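Local coordinates for protein GMP reductase (Trypanosoma brucei brucei, PDB 6JIG) that probably catalyses the irreversible NADPH-dependent deamination of GMP to IMP, on a TIM barrel that also carries a pair of nucleotide-binding CBS domains, at residues I47-S52 / V371-M376; G345-A350 / G367-M372. The protein carries 1 engineered substitution. One frame throughout, in Å; residues are numbered along the deposited sequence.

Interaction 1. Residues I47-S52 / V371-M376; sequences IPIVAS and VMLGNM. With 5GP (guanosine-5'-monophosphate), chain B.
Four backbone hydrogen bonds zip P48, V50 and S52 to V371 and L373 in a parallel ladder, the strand axes turned 36° against each other. V371 N donates to P48 O (2.9 Å), V50 N to V371 O and L373 N to V50 O, so V50 is held through both its polar backbone atoms. The last rung is S52 N to L373 O at 3.0 Å.

The apolar contacts divide by sheet face. I49, A51, V371 and L373 share one, where I49 CG2 meets L373 CD1 at 3.7 Å and I49 CD1 lies alongside V371 CG2; helices 60-68 and 440-457 cover it. V50 and M372 share the other. With CG anti to the backbone N (chi1 176°), the M372 chain runs on past S52 CA. A bend at chi3 then brings CE to V50 CG1 at 3.7 Å, while SD faces the ribose.

Polar contacts to GMP gather at the C-terminal strand ends. S52 OG donates to O3' of the nucleotide (2.8 Å), G374 N to O3P (2.8 Å) and N375 N to O2P. G374, without a side chain, lets the phosphate lie close over its backbone. Ribose and phosphate are thus gripped from two adjoining strands, the phosphate by consecutive main-chain N-H groups, as is common in phosphate-binding TIM barrels.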
loop_
_atom_site.group_PDB
_atom_site.type_symbol
_atom_site.label_atom_id
_atom_site.label_comp_id
_atom_site.label_asym_id
_atom_site.label_seq_id
_atom_site.Cartn_x
_atom_site.Cartn_y
_atom_site.Cartn_z
ATOM N N ILE A 47 24.835 -18.104 -31.669
ATOM C CA ILE A 47 24.327 -16.940 -30.925
ATOM C C ILE A 47 25.123 -16.834 -29.626
ATOM O O ILE A 47 25.627 -17.846 -29.122
ATOM C CB ILE A 47 22.814 -17.023 -30.638
ATOM C CG1 ILE A 47 22.490 -18.263 -29.792
ATOM C CG2 ILE A 47 21.992 -16.950 -31.920
ATOM C CD1 ILE A 47 21.099 -18.263 -29.213
ATOM N N PRO A 48 25.274 -15.639 -29.051
ATOM C CA PRO A 48 26.206 -15.486 -27.928
ATOM C C PRO A 48 25.588 -15.691 -26.549
ATOM O O PRO A 48 25.975 -14.986 -25.618
ATOM C CB PRO A 48 26.709 -14.042 -28.091
ATOM C CG PRO A 48 25.615 -13.332 -28.824
ATOM C CD PRO A 48 24.889 -14.354 -29.660
ATOM N N ILE A 49 24.656 -16.630 -26.399
ATOM C CA ILE A 49 23.875 -16.811 -25.176
ATOM C C ILE A 49 24.283 -18.129 -24.528
ATOM O O ILE A 49 24.233 -19.182 -25.175
ATOM C CB ILE A 49 22.361 -16.817 -25.463
ATOM C CG1 ILE A 49 21.966 -15.701 -26.435
ATOM C CG2 ILE A 49 21.578 -16.713 -24.154
ATOM C CD1 ILE A 49 22.201 -14.337 -25.892
ATOM N N VAL A 50 24.667 -18.070 -23.255
ATOM C CA VAL A 50 25.070 -19.234 -22.470
ATOM C C VAL A 50 24.141 -19.331 -21.266
ATOM O O VAL A 50 24.001 -18.362 -20.507
ATOM C CB VAL A 50 26.534 -19.134 -22.016
ATOM C CG1 VAL A 50 26.948 -20.391 -21.250
ATOM C CG2 VAL A 50 27.464 -18.908 -23.213
ATOM N N ALA A 51 23.496 -20.483 -21.091
ATOM C CA ALA A 51 22.679 -20.691 -19.898
ATOM C C ALA A 51 23.561 -20.946 -18.682
ATOM O O ALA A 51 24.506 -21.735 -18.738
ATOM C CB ALA A 51 21.716 -21.864 -20.096
ATOM N N SER A 52 23.228 -20.293 -17.571
ATOM C CA SER A 52 24.045 -20.348 -16.370
ATOM C C SER A 52 24.052 -21.739 -15.744
ATOM O O SER A 52 23.010 -22.397 -15.656
ATOM C CB SER A 52 23.533 -19.348 -15.335
ATOM O OG SER A 52 24.330 -19.386 -14.165
ATOM N N VAL A 371 27.413 -13.902 -23.379
ATOM C CA VAL A 371 26.828 -13.562 -22.082
ATOM C C VAL A 371 26.301 -14.839 -21.443
ATOM O O VAL A 371 25.872 -15.770 -22.136
ATOM C CB VAL A 371 25.691 -12.522 -22.206
ATOM C CG1 VAL A 371 26.225 -11.184 -22.748
ATOM C CG2 VAL A 371 24.577 -13.045 -23.101
ATOM N N MET A 372 26.342 -14.886 -20.114
ATOM C CA MET A 372 25.757 -15.983 -19.356
ATOM C C MET A 372 24.560 -15.449 -18.589
ATOM O O MET A 372 24.673 -14.430 -17.900
ATOM C CB MET A 372 26.768 -16.609 -18.396
ATOM C CG MET A 372 26.140 -17.685 -17.525
ATOM S SD MET A 372 27.319 -18.592 -16.524
ATOM C CE MET A 372 27.757 -19.926 -17.657
ATOM N N LEU A 373 23.427 -16.138 -18.699
ATOM C CA LEU A 373 22.165 -15.678 -18.135
ATOM C C LEU A 373 21.636 -16.682 -17.127
ATOM O O LEU A 373 21.534 -17.877 -17.430
ATOM C CB LEU A 373 21.114 -15.480 -19.220
ATOM C CG LEU A 373 21.504 -14.634 -20.426
ATOM C CD1 LEU A 373 20.322 -14.575 -21.374
ATOM C CD2 LEU A 373 21.882 -13.240 -19.940
ATOM N N GLY A 374 21.301 -16.192 -15.935
ATOM C CA GLY A 374 20.589 -17.004 -14.965
ATOM C C GLY A 374 19.138 -16.565 -14.898
ATOM O O GLY A 374 18.243 -17.216 -15.451
ATOM N N ASN A 375 18.909 -15.415 -14.250
ATOM C CA ASN A 375 17.553 -14.940 -13.976
ATOM C C ASN A 375 16.688 -14.855 -15.231
ATOM O O ASN A 375 15.510 -15.233 -15.207
ATOM C CB ASN A 375 17.629 -13.570 -13.286
ATOM C CG ASN A 375 16.275 -13.084 -12.799
ATOM O OD1 ASN A 375 15.425 -13.878 -12.386
ATOM N ND2 ASN A 375 16.077 -11.771 -12.827
ATOM N N MET A 376 17.237 -14.341 -16.334
ATOM C CA MET A 376 16.417 -14.188 -17.534
ATOM C C MET A 376 15.918 -15.523 -18.092
ATOM O O MET A 376 14.908 -15.538 -18.799
ATOM C CB MET A 376 17.189 -13.402 -18.593
ATOM C CG MET A 376 17.404 -11.938 -18.183
ATOM S SD MET A 376 18.565 -11.060 -19.261
ATOM C CE MET A 376 17.428 -10.796 -20.587
HETATM P P 5GP B . 21.910 -13.483 -13.276
HETATM O O1P 5GP B . 21.947 -12.027 -12.844
HETATM O O2P 5GP B . 20.865 -14.304 -12.548
HETATM O O3P 5GP B . 21.929 -13.688 -14.770
HETATM O "O5'" 5GP B . 23.350 -13.992 -12.811
HETATM C "C5'" 5GP B . 23.701 -15.366 -12.752
HETATM C "C4'" 5GP B . 25.132 -15.534 -12.284
HETATM O "O4'" 5GP B . 25.219 -15.233 -10.872
HETATM C "C3'" 5GP B . 25.713 -16.939 -12.376
HETATM O "O3'" 5GP B . 26.115 -17.297 -13.692
HETATM C "C2'" 5GP B . 26.857 -16.904 -11.348
HETATM O "O2'" 5GP B . 28.044 -16.337 -11.887
HETATM C "C1'" 5GP B . 26.327 -15.910 -10.311
HETATM N N9 5GP B . 25.881 -16.567 -9.077
HETATM C C8 5GP B . 24.992 -17.565 -8.957
HETATM N N7 5GP B . 24.856 -17.847 -7.635
HETATM C C5 5GP B . 25.654 -16.992 -6.950
HETATM C C6 5GP B . 25.926 -16.792 -5.603
HETATM O O6 5GP B . 25.347 -17.497 -4.750
HETATM N N1 5GP B . 26.803 -15.843 -5.240
HETATM C C2 5GP B . 27.424 -15.079 -6.150
HETATM N N2 5GP B . 28.300 -14.128 -5.754
HETATM N N3 5GP B . 27.174 -15.237 -7.472
HETATM C C4 5GP B . 26.297 -16.188 -7.871
#

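Interaction 2. Residues G345-A350 / G367-M372; sequences GVPCIA and GADTVM
C348 to A350 run parallel to T370 to M372, their axes 4.4 Å apart at closest and 44° askew, with I349 paired to T370 and A350 to V371. C348 O opens the ladder by accepting two N-H groups: D369 N lies 2.9 Å from C348 O. The second donor, T370 N, is 3.3 Å from C348 O. A350 then bonds through both its polar backbone atoms, its N to T370 O and its O from M372 N.

The D369 side chain reaches across to the backbone of C348. Its CG stands anti to its own carbonyl carbon (chi1 -57°), which carries the carboxylate over P347, and D369 OD2 takes the N-H of C348, at 2.9 Å from C348 N, on its anti lone pair, away from OD1. The same oxygen, D369 OD2, lies 3.0 Å from P347 CA. A water that donates to V346 O also makes a weak bond to OD2, while OD1 is taken by Q467 NE2; both carboxylate oxygens therefore have partners, which probably fixes the rotation of the group. C348 and D369 are consequently linked in both directions, backbone to backbone and backbone to side chain.

On the I349 and T370 face, T370 OG1 sits close against I349 CG1 (3.1 Å), and I349 CG2 packs on M372 CB at 3.7 Å. On the face of A350 and V371, A350 CB touches A368 CB, again at 3.7 Å.

G345 and G367 each end a helix in a Schellman motif just ahead of their strands. The contact closes the right-handed beta-alpha-beta unit of strand 348-351, helix 357-365 and strand 370-373; helix 330-344 covers C348, A350 and A368, whereas strand 37-40 lies against P347, I349 and T370.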
loop_
_atom_site.group_PDB
_atom_site.type_symbol
_atom_site.label_atom_id
_atom_site.label_comp_id
_atom_site.label_asym_id
_atom_site.label_seq_id
_atom_site.Cartn_x
_atom_site.Cartn_y
_atom_site.Cartn_z
ATOM N N GLY A 345 43.849 -13.528 -27.527
ATOM C CA GLY A 345 42.934 -14.393 -28.262
ATOM C C GLY A 345 42.046 -15.284 -27.413
ATOM O O GLY A 345 41.688 -16.384 -27.848
ATOM N N VAL A 346 41.661 -14.839 -26.220
ATOM C CA VAL A 346 40.913 -15.679 -25.291
ATOM C C VAL A 346 39.513 -15.083 -25.141
ATOM O O VAL A 346 39.379 -13.965 -24.628
ATOM C CB VAL A 346 41.618 -15.783 -23.933
ATOM C CG1 VAL A 346 40.726 -16.500 -22.918
ATOM C CG2 VAL A 346 42.960 -16.521 -24.079
ATOM N N PRO A 347 38.456 -15.783 -25.558
ATOM C CA PRO A 347 37.103 -15.217 -25.455
ATOM C C PRO A 347 36.646 -15.083 -24.012
ATOM O O PRO A 347 37.062 -15.840 -23.133
ATOM C CB PRO A 347 36.229 -16.226 -26.214
ATOM C CG PRO A 347 37.205 -16.986 -27.112
ATOM C CD PRO A 347 38.482 -17.047 -26.310
ATOM N N CYS A 348 35.744 -14.120 -23.785
ATOM C CA CYS A 348 35.248 -13.821 -22.444
ATOM C C CYS A 348 33.732 -13.920 -22.391
ATOM O O CYS A 348 33.037 -13.442 -23.293
ATOM C CB CYS A 348 35.689 -12.425 -21.993
ATOM S SG CYS A 348 37.461 -12.211 -21.755
ATOM N N ILE A 349 33.234 -14.546 -21.326
ATOM C CA ILE A 349 31.806 -14.654 -21.028
ATOM C C ILE A 349 31.460 -13.576 -20.000
ATOM O O ILE A 349 31.989 -13.603 -18.889
ATOM C CB ILE A 349 31.460 -16.044 -20.457
ATOM C CG1 ILE A 349 31.963 -17.169 -21.379
ATOM C CG2 ILE A 349 29.928 -16.166 -20.200
ATOM C CD1 ILE A 349 32.079 -18.509 -20.671
ATOM N N ALA A 350 30.560 -12.650 -20.335
ATOM C CA ALA A 350 30.068 -11.675 -19.347
ATOM C C ALA A 350 28.955 -12.317 -18.523
ATOM O O ALA A 350 27.843 -12.506 -19.020
ATOM C CB ALA A 350 29.576 -10.409 -20.042
ATOM N N GLY A 367 33.114 -5.645 -25.171
ATOM C CA GLY A 367 34.164 -6.602 -25.491
ATOM C C GLY A 367 33.833 -8.055 -25.227
ATOM O O GLY A 367 34.635 -8.918 -25.604
ATOM N N ALA A 368 32.713 -8.381 -24.573
ATOM C CA ALA A 368 32.425 -9.791 -24.300
ATOM C C ALA A 368 32.113 -10.545 -25.585
ATOM O O ALA A 368 31.493 -10.007 -26.500
ATOM C CB ALA A 368 31.240 -9.946 -23.349
ATOM N N ASP A 369 32.522 -11.824 -25.636
ATOM C CA ASP A 369 32.137 -12.673 -26.762
ATOM C C ASP A 369 30.808 -13.375 -26.553
ATOM O O ASP A 369 30.089 -13.627 -27.533
ATOM C CB ASP A 369 33.238 -13.710 -27.045
ATOM C CG ASP A 369 34.558 -13.043 -27.319
ATOM O OD1 ASP A 369 34.698 -12.472 -28.411
ATOM O OD2 ASP A 369 35.401 -12.976 -26.399
ATOM N N THR A 370 30.470 -13.701 -25.310
ATOM C CA THR A 370 29.183 -14.287 -24.971
ATOM C C THR A 370 28.685 -13.657 -23.675
ATOM O O THR A 370 29.435 -12.998 -22.948
ATOM C CB THR A 370 29.258 -15.809 -24.759
ATOM O OG1 THR A 370 30.228 -16.095 -23.744
ATOM C CG2 THR A 370 29.616 -16.554 -26.063
ATOM N N VAL A 371 27.413 -13.902 -23.379
ATOM C CA VAL A 371 26.828 -13.562 -22.082
ATOM C C VAL A 371 26.301 -14.839 -21.443
ATOM O O VAL A 371 25.872 -15.770 -22.136
ATOM C CB VAL A 371 25.691 -12.522 -22.206
ATOM C CG1 VAL A 371 26.225 -11.184 -22.748
ATOM C CG2 VAL A 371 24.577 -13.045 -23.101
ATOM N N MET A 372 26.342 -14.886 -20.114
ATOM C CA MET A 372 25.757 -15.983 -19.356
ATOM C C MET A 372 24.560 -15.449 -18.589
ATOM O O MET A 372 24.673 -14.430 -17.900
ATOM C CB MET A 372 26.768 -16.609 -18.396
ATOM C CG MET A 372 26.140 -17.685 -17.525
ATOM S SD MET A 372 27.319 -18.592 -16.524
ATOM C CE MET A 372 27.757 -19.926 -17.657
HETATM O O HOH W 1 38.513 -11.696 -26.012
#

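In the fold
Interactions 1 and 2 use the two edges of one strand, 370-373, and their centres lie 11 Å apart. Interaction 2 joins that strand to its predecessor in the barrel, 348-351; interaction 1 joins it to the first strand of the barrel, 49-51, and so closes the eight-stranded ring. V371 and M372 belong to both. The two also touch directly where P48 CB packs on D369 O at 3.5 Å. Toward the C-terminal strand ends they converge on one GMP: M372 SD is 3.3 Å from the O3' atom of the nucleotide, and D351, the residue after segment 345-350, bonds the same nucleotide through OD2. T320, two residues after the engineered A318, is hydrogen-bonded to this GMP through OG1.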